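Local coordinates for tailspike protein (Acinetobacter phage vB_ApiP_P1, PDB 6E1R) that probably binds the capsular polysaccharide of its Acinetobacter host and cleaves it by hydrolysis, as a trimeric spike on the phage tail, at the interface of chains A and B. Numbering follows the deposited sequence. Chains: chain A/B, Tailspike protein.

The interface of chains A and B. Residues chain A 478-481, 483; chain B 461-463, 494-495.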
# COMPACT_ATOMS: atom_id res chain seq x y z
N ALA A 478 -38.29 -10.61 26.15
CA ALA A 478 -38.16 -11.34 27.40
C ALA A 478 -37.41 -10.51 28.44
O ALA A 478 -36.51 -9.74 28.12
CB ALA A 478 -37.44 -12.66 27.17
N ALA A 479 -37.81 -10.68 29.69
CA ALA A 479 -37.17 -10.02 30.82
C ALA A 479 -37.24 -10.96 32.02
O ALA A 479 -37.64 -12.13 31.89
CB ALA A 479 -37.82 -8.66 31.10
N ALA A 480 -36.85 -10.46 33.18
CA ALA A 480 -36.94 -11.26 34.40
C ALA A 480 -38.40 -11.51 34.76
O ALA A 480 -39.19 -10.57 34.86
CB ALA A 480 -36.22 -10.55 35.55
N GLY A 481 -38.75 -12.78 34.94
CA GLY A 481 -40.10 -13.16 35.31
C GLY A 481 -41.08 -13.25 34.17
O GLY A 481 -42.29 -13.36 34.42
N ASN A 483 -43.28 -14.92 31.42
CA ASN A 483 -43.81 -16.25 31.15
C ASN A 483 -43.24 -16.78 29.84
O ASN A 483 -43.34 -16.13 28.80
CB ASN A 483 -45.33 -16.21 31.09
CG ASN A 483 -45.96 -15.89 32.43
OD1 ASN A 483 -45.35 -16.08 33.48
ND2 ASN A 483 -47.20 -15.41 32.40
N GLY B 461 -30.31 -11.52 32.76
CA GLY B 461 -31.30 -11.85 33.77
C GLY B 461 -32.68 -12.18 33.24
O GLY B 461 -33.60 -12.37 34.03
N ALA B 462 -32.85 -12.26 31.92
CA ALA B 462 -34.15 -12.53 31.36
C ALA B 462 -34.46 -14.02 31.40
O ALA B 462 -33.59 -14.86 31.65
CB ALA B 462 -34.24 -12.02 29.92
N SER B 463 -35.73 -14.35 31.15
CA SER B 463 -36.15 -15.74 31.10
C SER B 463 -35.51 -16.43 29.90
O SER B 463 -35.73 -16.02 28.75
CB SER B 463 -37.67 -15.83 31.02
OG SER B 463 -38.28 -15.21 32.14
N VAL B 494 -39.17 -19.20 34.46
CA VAL B 494 -40.06 -18.07 34.71
C VAL B 494 -39.87 -17.63 36.16
O VAL B 494 -40.51 -18.16 37.07
CB VAL B 494 -41.53 -18.42 34.43
CG1 VAL B 494 -42.42 -17.20 34.66
CG2 VAL B 494 -41.71 -18.95 33.02
N GLY B 495 -38.97 -16.68 36.38
CA GLY B 495 -38.68 -16.26 37.74
C GLY B 495 -37.96 -17.36 38.50
O GLY B 495 -36.97 -17.93 38.02
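Near the C-terminal end of the chain, beyond the long beta-helical body typical of phage tailspikes, two subunits of the trimer touch through loops of a strand-rich domain. Chain A brings the loop that leads into strand 484-494; chain B answers with the loop just before strand 465-474 and with the end of its own strand 484-494. The patch hides 202 Å² in all and is one part of a larger interface between the subunits.

Its polar part centres on one backbone carbonyl, A:Ala479 O, gripped by two donors from the same residue. The amide N of B:Ser463 lies 3.0 Å from A:Ala479 O and comes from well above the carbonyl plane, with a moderately bent N-H (146° at H). The hydroxyl OG of B:Ser463 reaches A:Ala479 O at 3.2 Å, nearly along the C=O axis. A chi1 of -60° sets OG beside its own backbone N, so hydroxyl and amide point to the same oxygen. Here the serine serves the contact between subunits through both its main chain and its side chain.

Methyl and backbone contacts flank that bond pair. The CB of B:Ala462 packs on A:Ala479 CA at 3.7 Å, while the CB of A:Ala480 sits 3.5 Å from the carbonyl B:Gly461 O. The alanines and glycines on both loops probably help the two main chains approach each other.

Farther along, A:Asn483 and B:Val494 cross obliquely. The valine puts CG2 against the asparagine backbone, 3.9 Å from A:Asn483 CA, and its other branch, CG1, anti to the backbone N (chi1 -178°), meets the side-chain amide oxygen A:Asn483 OD1 at 3.4 Å.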